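PDB 4CDB: listeriolysin O from Listeria monocytogenes, which forms pores in cholesterol-containing host membranes after a major conformational change and oligomerisation, lysing the target cell. Local coordinates for residues A[63-68]-A[367-372]; A[211-216]-A[262-267]; A[397-402]-A[434-439]. All coordinates share one frame; numbering follows the deposited sequence.

Interaction 1 of 3, residues A[63-68]-A[367-372]. With NA (sodium ion), chain K; NA (sodium ion), chain G.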
loop_
_atom_site.group_PDB
_atom_site.type_symbol
_atom_site.label_atom_id
_atom_site.label_comp_id
_atom_site.label_asym_id
_atom_site.label_seq_id
_atom_site.Cartn_x
_atom_site.Cartn_y
_atom_site.Cartn_z
ATOM N N VAL A 63 11.015 8.329 -17.808
ATOM C CA VAL A 63 10.610 7.167 -17.022
ATOM C C VAL A 63 11.818 6.411 -16.476
ATOM O O VAL A 63 12.656 5.930 -17.241
ATOM C CB VAL A 63 9.740 6.194 -17.852
ATOM C CG1 VAL A 63 9.371 4.970 -17.022
ATOM C CG2 VAL A 63 8.491 6.899 -18.364
ATOM N N GLU A 64 11.899 6.318 -15.151
ATOM C CA GLU A 64 12.978 5.590 -14.486
ATOM C C GLU A 64 12.469 4.332 -13.783
ATOM O O GLU A 64 11.337 4.293 -13.298
ATOM C CB GLU A 64 13.705 6.493 -13.485
ATOM C CG GLU A 64 14.707 7.450 -14.112
ATOM C CD GLU A 64 15.461 8.265 -13.077
ATOM O OE1 GLU A 64 14.905 8.495 -11.983
ATOM O OE2 GLU A 64 16.607 8.675 -13.358
ATOM N N LYS A 65 13.315 3.307 -13.736
ATOM C CA LYS A 65 12.974 2.055 -13.070
ATOM C C LYS A 65 14.098 1.619 -12.133
ATOM O O LYS A 65 15.277 1.743 -12.467
ATOM C CB LYS A 65 12.685 0.958 -14.099
ATOM C CG LYS A 65 11.482 1.232 -14.986
ATOM C CD LYS A 65 11.242 0.093 -15.963
ATOM C CE LYS A 65 10.051 0.374 -16.864
ATOM N NZ LYS A 65 8.796 0.567 -16.087
ATOM N N LYS A 66 13.722 1.118 -10.960
ATOM C CA LYS A 66 14.690 0.625 -9.986
ATOM C C LYS A 66 14.238 -0.707 -9.393
ATOM O O LYS A 66 13.049 -0.921 -9.151
ATOM C CB LYS A 66 14.912 1.653 -8.872
ATOM C CG LYS A 66 15.988 1.250 -7.865
ATOM C CD LYS A 66 15.923 2.069 -6.578
ATOM C CE LYS A 66 16.696 3.376 -6.679
ATOM N NZ LYS A 66 16.015 4.390 -7.530
ATOM N N LYS A 67 15.194 -1.601 -9.165
ATOM C CA LYS A 67 14.905 -2.882 -8.537
ATOM C C LYS A 67 14.788 -2.707 -7.026
ATOM O O LYS A 67 15.695 -2.176 -6.384
ATOM C CB LYS A 67 16.006 -3.889 -8.860
ATOM C CG LYS A 67 15.822 -5.244 -8.203
ATOM C CD LYS A 67 17.026 -6.136 -8.444
ATOM C CE LYS A 67 16.870 -7.471 -7.738
ATOM N NZ LYS A 67 18.090 -8.315 -7.868
ATOM N N LYS A 68 13.665 -3.144 -6.463
ATOM C CA LYS A 68 13.441 -3.048 -5.024
ATOM C C LYS A 68 13.126 -4.411 -4.411
ATOM O O LYS A 68 12.735 -5.344 -5.112
ATOM C CB LYS A 68 12.304 -2.070 -4.720
ATOM C CG LYS A 68 12.506 -0.675 -5.290
ATOM C CD LYS A 68 13.728 0.002 -4.693
ATOM C CE LYS A 68 13.349 0.988 -3.597
ATOM N NZ LYS A 68 12.653 0.334 -2.455
ATOM N N GLU A 367 10.933 -9.432 -4.921
ATOM C CA GLU A 367 11.604 -8.372 -5.655
ATOM C C GLU A 367 10.631 -7.777 -6.660
ATOM O O GLU A 367 9.793 -8.487 -7.217
ATOM C CB GLU A 367 12.839 -8.910 -6.378
ATOM C CG GLU A 367 13.909 -9.468 -5.459
ATOM C CD GLU A 367 15.084 -10.048 -6.222
ATOM O OE1 GLU A 367 14.995 -10.151 -7.464
ATOM O OE2 GLU A 367 16.095 -10.397 -5.580
ATOM N N TYR A 368 10.740 -6.471 -6.884
ATOM C CA TYR A 368 9.860 -5.790 -7.824
ATOM C C TYR A 368 10.533 -4.581 -8.468
ATOM O O TYR A 368 11.522 -4.056 -7.954
ATOM C CB TYR A 368 8.553 -5.376 -7.140
ATOM C CG TYR A 368 8.708 -4.345 -6.044
ATOM C CD1 TYR A 368 9.007 -4.725 -4.741
ATOM C CD2 TYR A 368 8.542 -2.991 -6.311
ATOM C CE1 TYR A 368 9.144 -3.782 -3.735
ATOM C CE2 TYR A 368 8.678 -2.045 -5.315
ATOM C CZ TYR A 368 8.977 -2.444 -4.029
ATOM O OH TYR A 368 9.113 -1.498 -3.040
ATOM N N ILE A 369 9.992 -4.151 -9.602
ATOM C CA ILE A 369 10.504 -2.977 -10.289
ATOM C C ILE A 369 9.679 -1.751 -9.924
ATOM O O ILE A 369 8.483 -1.686 -10.213
ATOM C CB ILE A 369 10.487 -3.164 -11.815
ATOM C CG1 ILE A 369 11.407 -4.317 -12.221
ATOM C CG2 ILE A 369 10.899 -1.880 -12.514
ATOM C CD1 ILE A 369 11.396 -4.623 -13.705
ATOM N N GLU A 370 10.317 -0.785 -9.274
ATOM C CA GLU A 370 9.652 0.466 -8.941
ATOM C C GLU A 370 9.790 1.444 -10.103
ATOM O O GLU A 370 10.902 1.808 -10.489
ATOM C CB GLU A 370 10.253 1.075 -7.676
ATOM C CG GLU A 370 9.604 2.382 -7.251
ATOM C CD GLU A 370 10.360 3.079 -6.137
ATOM O OE1 GLU A 370 11.547 3.410 -6.339
ATOM O OE2 GLU A 370 9.763 3.300 -5.063
ATOM N N THR A 371 8.659 1.860 -10.663
ATOM C CA THR A 371 8.661 2.798 -11.779
ATOM C C THR A 371 8.286 4.199 -11.317
ATOM O O THR A 371 7.207 4.413 -10.765
ATOM C CB THR A 371 7.686 2.354 -12.878
ATOM O OG1 THR A 371 8.047 1.042 -13.328
ATOM C CG2 THR A 371 7.721 3.324 -14.054
ATOM N N THR A 372 9.188 5.148 -11.539
ATOM C CA THR A 372 8.921 6.546 -11.228
ATOM C C THR A 372 9.050 7.383 -12.494
ATOM O O THR A 372 9.908 7.119 -13.336
ATOM C CB THR A 372 9.882 7.087 -10.153
ATOM O OG1 THR A 372 11.236 6.939 -10.599
ATOM C CG2 THR A 372 9.697 6.333 -8.846
HETATM NA NA NA K . 7.081 -1.829 -1.155
HETATM NA NA NA G . 4.891 5.115 -10.257
HETATM O O HOH W 1 4.270 5.693 -7.930
HETATM O O HOH W 2 3.965 5.149 -12.603
#
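Lys68 lays its CB over a face of the Tyr368 ring while the phenol oxygen of that ring binds a sodium ion. The CH-pi contact has CB 3.7 Å from the ring centroid and displaced toward the rim, closest to CZ. With chi1 at 65°, CG of Tyr368 sits between the backbone N and the carbonyl carbon, which turns the ring over its cross-strand partner. Tyr368 OH lies 2.8 Å from the sodium ion, whose other protein ligands are Glu171 and Gln178. Further along the same face, Lys68 CG packs on Glu370 CB at 3.7 Å.

The other face carries Lys65, Lys67, Ile369 and Thr371. Lys65 runs alongside Thr371, and a bend at chi4 (-60°) brings NZ to Thr371 OG1 at 2.9 Å; NZ also bonds to the carbonyl oxygen of Ser202. The aliphatic part of Lys65 crosses Ile369, CB to CG2 3.7 Å. Lys67, fully extended, makes a long salt bridge from NZ to Glu367 OE1 (3.6 Å), an oxygen that also accepts a bond from Val45 N. Thr371 O binds a second sodium ion at 2.5 Å, together with two waters.

Six backbone bonds, in pairs at Glu64-Thr372, Lys66-Glu370 and Lys68-Tyr368, join the strands. This antiparallel pairing of two long strands is typical of the elongated domain 2 of cholesterol-dependent cytolysins. Gln178 and Ser202 belong to the membrane-inserting segments, here still packed against that sheet.

Interaction 2 of 3, residues A[211-216]-A[262-267]. With NA (sodium ion), chain N.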
loop_
_atom_site.group_PDB
_atom_site.type_symbol
_atom_site.label_atom_id
_atom_site.label_comp_id
_atom_site.label_asym_id
_atom_site.label_seq_id
_atom_site.Cartn_x
_atom_site.Cartn_y
_atom_site.Cartn_z
ATOM N N ILE A 211 -4.354 0.533 0.242
ATOM C CA ILE A 211 -4.469 0.722 1.681
ATOM C C ILE A 211 -5.330 -0.365 2.323
ATOM O O ILE A 211 -6.397 -0.708 1.810
ATOM C CB ILE A 211 -5.076 2.104 2.010
ATOM C CG1 ILE A 211 -4.207 3.223 1.436
ATOM C CG2 ILE A 211 -5.250 2.279 3.509
ATOM C CD1 ILE A 211 -4.765 4.605 1.679
ATOM N N SER A 212 -4.854 -0.911 3.439
ATOM C CA SER A 212 -5.636 -1.848 4.237
ATOM C C SER A 212 -5.977 -1.200 5.579
ATOM O O SER A 212 -5.084 -0.892 6.371
ATOM C CB SER A 212 -4.856 -3.146 4.455
ATOM O OG SER A 212 -5.645 -4.113 5.124
ATOM N N PHE A 213 -7.264 -0.985 5.829
ATOM C CA PHE A 213 -7.706 -0.304 7.044
ATOM C C PHE A 213 -8.571 -1.227 7.907
ATOM O O PHE A 213 -9.733 -1.486 7.588
ATOM C CB PHE A 213 -8.467 0.977 6.681
ATOM C CG PHE A 213 -8.852 1.819 7.868
ATOM C CD1 PHE A 213 -7.888 2.501 8.596
ATOM C CD2 PHE A 213 -10.181 1.946 8.242
ATOM C CE1 PHE A 213 -8.242 3.283 9.686
ATOM C CE2 PHE A 213 -10.542 2.728 9.329
ATOM C CZ PHE A 213 -9.572 3.396 10.051
ATOM N N LYS A 214 -7.996 -1.728 8.997
ATOM C CA LYS A 214 -8.719 -2.629 9.888
ATOM C C LYS A 214 -9.214 -1.921 11.143
ATOM O O LYS A 214 -8.453 -1.232 11.824
ATOM C CB LYS A 214 -7.847 -3.825 10.290
ATOM C CG LYS A 214 -7.532 -4.807 9.170
ATOM C CD LYS A 214 -6.882 -6.072 9.725
ATOM C CE LYS A 214 -6.546 -7.069 8.625
ATOM N NZ LYS A 214 -5.487 -6.556 7.712
ATOM N N GLN A 215 -10.497 -2.102 11.437
ATOM C CA GLN A 215 -11.072 -1.661 12.700
ATOM C C GLN A 215 -11.477 -2.884 13.521
ATOM O O GLN A 215 -12.511 -3.506 13.269
ATOM C CB GLN A 215 -12.266 -0.735 12.456
ATOM C CG GLN A 215 -11.879 0.616 11.868
ATOM C CD GLN A 215 -13.055 1.359 11.269
ATOM O OE1 GLN A 215 -13.955 0.754 10.689
ATOM N NE2 GLN A 215 -13.056 2.681 11.410
ATOM N N ILE A 216 -10.641 -3.237 14.492
ATOM C CA ILE A 216 -10.857 -4.437 15.291
ATOM C C ILE A 216 -11.651 -4.119 16.555
ATOM O O ILE A 216 -11.208 -3.340 17.397
ATOM C CB ILE A 216 -9.518 -5.095 15.678
ATOM C CG1 ILE A 216 -8.667 -5.335 14.430
ATOM C CG2 ILE A 216 -9.758 -6.392 16.444
ATOM C CD1 ILE A 216 -7.236 -5.738 14.728
ATOM N N ARG A 262 -14.220 -4.727 11.277
ATOM C CA ARG A 262 -14.550 -4.158 9.979
ATOM C C ARG A 262 -13.265 -3.831 9.233
ATOM O O ARG A 262 -12.325 -3.292 9.820
ATOM C CB ARG A 262 -15.386 -2.891 10.188
ATOM C CG ARG A 262 -15.743 -2.119 8.931
ATOM C CD ARG A 262 -16.589 -0.904 9.290
ATOM N NE ARG A 262 -16.988 -0.131 8.118
ATOM C CZ ARG A 262 -16.332 0.932 7.667
ATOM N NH1 ARG A 262 -15.241 1.354 8.292
ATOM N NH2 ARG A 262 -16.767 1.577 6.592
ATOM N N GLN A 263 -13.210 -4.166 7.948
ATOM C CA GLN A 263 -12.012 -3.896 7.161
ATOM C C GLN A 263 -12.326 -3.150 5.871
ATOM O O GLN A 263 -13.252 -3.508 5.142
ATOM C CB GLN A 263 -11.258 -5.190 6.845
ATOM C CG GLN A 263 -9.928 -4.964 6.129
ATOM C CD GLN A 263 -9.114 -6.234 5.971
ATOM O OE1 GLN A 263 -7.896 -6.186 5.808
ATOM N NE2 GLN A 263 -9.787 -7.379 6.011
ATOM N N VAL A 264 -11.544 -2.110 5.599
ATOM C CA VAL A 264 -11.696 -1.327 4.382
ATOM C C VAL A 264 -10.422 -1.405 3.552
ATOM O O VAL A 264 -9.346 -1.035 4.023
ATOM C CB VAL A 264 -11.987 0.151 4.702
ATOM C CG1 VAL A 264 -12.164 0.945 3.421
ATOM C CG2 VAL A 264 -13.222 0.270 5.577
ATOM N N TYR A 265 -10.540 -1.904 2.325
ATOM C CA TYR A 265 -9.424 -1.889 1.387
ATOM C C TYR A 265 -9.586 -0.707 0.439
ATOM O O TYR A 265 -10.683 -0.455 -0.062
ATOM C CB TYR A 265 -9.350 -3.194 0.593
ATOM C CG TYR A 265 -8.797 -4.367 1.370
ATOM C CD1 TYR A 265 -7.427 -4.558 1.498
ATOM C CD2 TYR A 265 -9.645 -5.294 1.963
ATOM C CE1 TYR A 265 -6.916 -5.635 2.204
ATOM C CE2 TYR A 265 -9.145 -6.372 2.670
ATOM C CZ TYR A 265 -7.782 -6.538 2.787
ATOM O OH TYR A 265 -7.288 -7.613 3.492
ATOM N N LEU A 266 -8.497 0.014 0.195
ATOM C CA LEU A 266 -8.548 1.214 -0.635
ATOM C C LEU A 266 -7.596 1.146 -1.819
ATOM O O LEU A 266 -6.483 0.628 -1.708
ATOM C CB LEU A 266 -8.229 2.457 0.198
ATOM C CG LEU A 266 -9.246 2.848 1.268
ATOM C CD1 LEU A 266 -8.759 4.058 2.042
ATOM C CD2 LEU A 266 -10.597 3.121 0.634
ATOM N N LYS A 267 -8.046 1.676 -2.952
ATOM C CA LYS A 267 -7.206 1.820 -4.132
ATOM C C LYS A 267 -7.199 3.282 -4.564
ATOM O O LYS A 267 -8.112 3.740 -5.253
ATOM C CB LYS A 267 -7.721 0.934 -5.268
ATOM C CG LYS A 267 -6.951 1.051 -6.576
ATOM C CD LYS A 267 -7.913 1.284 -7.728
ATOM C CE LYS A 267 -7.373 0.735 -9.035
ATOM N NZ LYS A 267 -8.386 0.843 -10.122
HETATM NA NA NA N . -4.799 -7.881 3.596
HETATM O O HOH W 3 -3.774 -6.462 5.483
#
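Ile211 to Gln215 pair with Leu266 to Arg262 in regular antiparallel register; the two segments, parts of the longer strands 207-222 and 262-270, run at 169° to each other with axes 4.7 Å apart. Ile211-Leu266, Phe213-Val264 and Gln215-Arg262 are hydrogen-bonded pairs, each closed by two N-H to O=C bonds, whereas Ser212-Tyr265 and Lys214-Gln263 are non-hydrogen-bonded.

The face of the three hydrogen-bonded pairs is apolar at one end: Ile211 and Leu266 cross, with Ile211 CB 3.7 Å from Leu266 CB, and Phe213 CB meets Val264 CB at 4.1 Å. At its other end Gln215 and Arg262 lie side by side. Arg262 stays extended to NE, and a turn at chi4 (-95°) swings NH1 to Gln215 OE1, 2.8 Å away. That oxygen lies in the guanidinium plane, although the donor is tilted from the amide plane.

Polar groups gather on the opposite face. Lys214 runs beside Gln263 and bends at its end, so that NZ comes over the amide carbonyl, 3.1 Å from OE1 and well above its plane; NZ bonds to Gln78 as well. Tyr265 OH binds a sodium ion at 2.5 Å, with the ion in the ring plane and Gln78, Phe183 and a water completing the ligands. That water, 2.6 Å from the ion, is hydrogen-bonded to Ser212 OG.

Strand 165-172 flanks 211-216 and strand 303-310 flanks 262-267, placing this buried pair at the centre of four neighbouring antiparallel strands. Leu332 covers Phe213 and Leu266, while the sodium ion ties Tyr265 to helix 176-183 through Phe183.

Interaction 3 of 3, residues A[397-402]-A[434-439]. With NA (sodium ion), chain I.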
loop_
_atom_site.group_PDB
_atom_site.type_symbol
_atom_site.label_atom_id
_atom_site.label_comp_id
_atom_site.label_asym_id
_atom_site.label_seq_id
_atom_site.Cartn_x
_atom_site.Cartn_y
_atom_site.Cartn_z
ATOM N N TRP A 397 20.193 27.027 -26.008
ATOM C CA TRP A 397 19.753 26.136 -24.938
ATOM C C TRP A 397 20.213 24.702 -25.193
ATOM O O TRP A 397 20.685 24.376 -26.283
ATOM C CB TRP A 397 18.229 26.179 -24.789
ATOM C CG TRP A 397 17.495 25.678 -25.994
ATOM C CD1 TRP A 397 17.071 24.401 -26.224
ATOM C CD2 TRP A 397 17.099 26.444 -27.137
ATOM N NE1 TRP A 397 16.436 24.325 -27.440
ATOM C CE2 TRP A 397 16.441 25.565 -28.021
ATOM C CE3 TRP A 397 17.238 27.788 -27.500
ATOM C CZ2 TRP A 397 15.921 25.989 -29.244
ATOM C CZ3 TRP A 397 16.722 28.204 -28.715
ATOM C CH2 TRP A 397 16.073 27.308 -29.572
ATOM N N ASP A 398 20.076 23.854 -24.178
ATOM C CA ASP A 398 20.418 22.441 -24.301
ATOM C C ASP A 398 19.162 21.580 -24.260
ATOM O O ASP A 398 18.226 21.875 -23.516
ATOM C CB ASP A 398 21.364 22.013 -23.178
ATOM C CG ASP A 398 22.762 22.576 -23.342
ATOM O OD1 ASP A 398 23.254 22.622 -24.487
ATOM O OD2 ASP A 398 23.366 22.975 -22.323
ATOM N N GLU A 399 19.144 20.522 -25.064
ATOM C CA GLU A 399 18.062 19.542 -25.024
ATOM C C GLU A 399 18.611 18.178 -24.613
ATOM O O GLU A 399 19.506 17.637 -25.262
ATOM C CB GLU A 399 17.350 19.459 -26.376
ATOM C CG GLU A 399 16.619 20.735 -26.764
ATOM C CD GLU A 399 15.865 20.605 -28.072
ATOM O OE1 GLU A 399 15.756 19.472 -28.585
ATOM O OE2 GLU A 399 15.385 21.636 -28.588
ATOM N N VAL A 400 18.074 17.631 -23.527
ATOM C CA VAL A 400 18.597 16.391 -22.967
ATOM C C VAL A 400 17.751 15.177 -23.343
ATOM O O VAL A 400 16.563 15.113 -23.025
ATOM C CB VAL A 400 18.714 16.479 -21.435
ATOM C CG1 VAL A 400 19.078 15.124 -20.848
ATOM C CG2 VAL A 400 19.744 17.527 -21.047
ATOM N N ASN A 401 18.375 14.221 -24.024
ATOM C CA ASN A 401 17.724 12.961 -24.366
ATOM C C ASN A 401 18.489 11.765 -23.807
ATOM O O ASN A 401 19.465 11.933 -23.076
ATOM C CB ASN A 401 17.555 12.829 -25.881
ATOM C CG ASN A 401 16.602 13.860 -26.450
ATOM O OD1 ASN A 401 15.394 13.632 -26.523
ATOM N ND2 ASN A 401 17.141 15.005 -26.849
ATOM N N TYR A 402 18.045 10.560 -24.151
ATOM C CA TYR A 402 18.640 9.351 -23.590
ATOM C C TYR A 402 18.912 8.294 -24.655
ATOM O O TYR A 402 18.045 7.986 -25.471
ATOM C CB TYR A 402 17.741 8.777 -22.489
ATOM C CG TYR A 402 17.389 9.781 -21.416
ATOM C CD1 TYR A 402 18.221 9.979 -20.320
ATOM C CD2 TYR A 402 16.229 10.542 -21.502
ATOM C CE1 TYR A 402 17.905 10.904 -19.339
ATOM C CE2 TYR A 402 15.906 11.468 -20.526
ATOM C CZ TYR A 402 16.747 11.645 -19.447
ATOM O OH TYR A 402 16.425 12.566 -18.475
ATOM N N GLY A 434 10.000 20.121 -23.707
ATOM C CA GLY A 434 10.077 19.921 -22.271
ATOM C C GLY A 434 11.466 19.589 -21.762
ATOM O O GLY A 434 11.831 19.958 -20.645
ATOM N N ASN A 435 12.249 18.900 -22.587
ATOM C CA ASN A 435 13.586 18.473 -22.189
ATOM C C ASN A 435 14.652 19.548 -22.393
ATOM O O ASN A 435 15.843 19.245 -22.467
ATOM C CB ASN A 435 13.982 17.188 -22.924
ATOM C CG ASN A 435 13.880 17.323 -24.435
ATOM O OD1 ASN A 435 12.982 17.990 -24.951
ATOM N ND2 ASN A 435 14.801 16.689 -25.150
ATOM N N ALA A 436 14.222 20.803 -22.481
ATOM C CA ALA A 436 15.153 21.910 -22.670
ATOM C C ALA A 436 15.532 22.561 -21.343
ATOM O O ALA A 436 14.669 22.845 -20.511
ATOM C CB ALA A 436 14.566 22.946 -23.616
ATOM N N ARG A 437 16.827 22.794 -21.150
ATOM C CA ARG A 437 17.303 23.492 -19.961
ATOM C C ARG A 437 18.487 24.404 -20.270
ATOM O O ARG A 437 19.016 24.391 -21.382
ATOM C CB ARG A 437 17.660 22.499 -18.851
ATOM C CG ARG A 437 18.731 21.482 -19.219
ATOM C CD ARG A 437 18.981 20.522 -18.063
ATOM N NE ARG A 437 19.896 19.440 -18.417
ATOM C CZ ARG A 437 21.193 19.422 -18.124
ATOM N NH1 ARG A 437 21.743 20.429 -17.463
ATOM N NH2 ARG A 437 21.940 18.389 -18.491
ATOM N N ASN A 438 18.890 25.193 -19.278
ATOM C CA ASN A 438 19.990 26.141 -19.425
ATOM C C ASN A 438 19.778 27.111 -20.581
ATOM O O ASN A 438 20.569 27.160 -21.524
ATOM C CB ASN A 438 21.325 25.408 -19.568
ATOM C CG ASN A 438 21.742 24.712 -18.289
ATOM O OD1 ASN A 438 21.539 25.234 -17.194
ATOM N ND2 ASN A 438 22.325 23.526 -18.422
ATOM N N ILE A 439 18.694 27.876 -20.500
ATOM C CA ILE A 439 18.359 28.843 -21.533
ATOM C C ILE A 439 19.226 30.092 -21.408
ATOM O O ILE A 439 19.321 30.690 -20.335
ATOM C CB ILE A 439 16.862 29.230 -21.489
ATOM C CG1 ILE A 439 16.008 28.139 -22.136
ATOM C CG2 ILE A 439 16.624 30.547 -22.199
ATOM C CD1 ILE A 439 15.710 26.963 -21.235
HETATM NA NA NA I . 17.728 13.957 -16.751
HETATM O O HOH W 4 22.708 26.264 -22.789
#
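Trp397 begins the contact by setting its indole CD1 3.9 Å from Ala436 CB and its own CB 4.0 Å from Ile439 CG1. The indole NE1 donates an almost straight in-plane bond to Glu399 OE2 (3.1 Å), which holds the ring's rotation; Ile430 and Leu432 pack on it from strand 426-432. Asp398 exchanges both backbone bonds with Arg437. Its OD1 bonds to His412, and a water that donates to Asn438 O at 2.6 Å reaches OD2 only weakly. From Asp398-Arg437 to Trp397-Ile439 the register skips Asn438, whose backbone is left-handed helical (phi 56°, psi 60°). Glu399 stands opposite Ala436 as a non-hydrogen-bonded pair. Val400 N donates to Asn435 O at 3.0 Å, and Asn435 ND2 returns a bond to Val400 O (3.2 Å), approaching from above the carbonyl plane. Val400 CG2 also touches the guanidinium edge of Arg437, 3.3 Å from NE. Past Asn401, which crosses Asn435, Tyr402 OH and Glu408 bind a sodium ion. These are the two middle strands of a four-stranded antiparallel sheet, one layer of the C-terminal beta-sandwich characteristic of cholesterol-dependent cytolysins.

From the N terminus, the chain passes 63-68 and runs on to 211-216, whose pairing with 262-267 closes a short loop of 45 residues. Only later does 367-372 return to 63-68, so interaction 2 falls wholly within the 298-residue loop of interaction 1. Interaction 3 follows in series: strand 362-385 leads into strand 391-402, and 434-439 closes the loop of 31 residues after 397-402. No loops cross. Interaction 2 lies in the core antiparallel sheet beside the membrane-inserting segments and interaction 3 in the C-terminal sandwich. Their centres are about 45 Å apart, with the long strands of interaction 1 bridging the two regions.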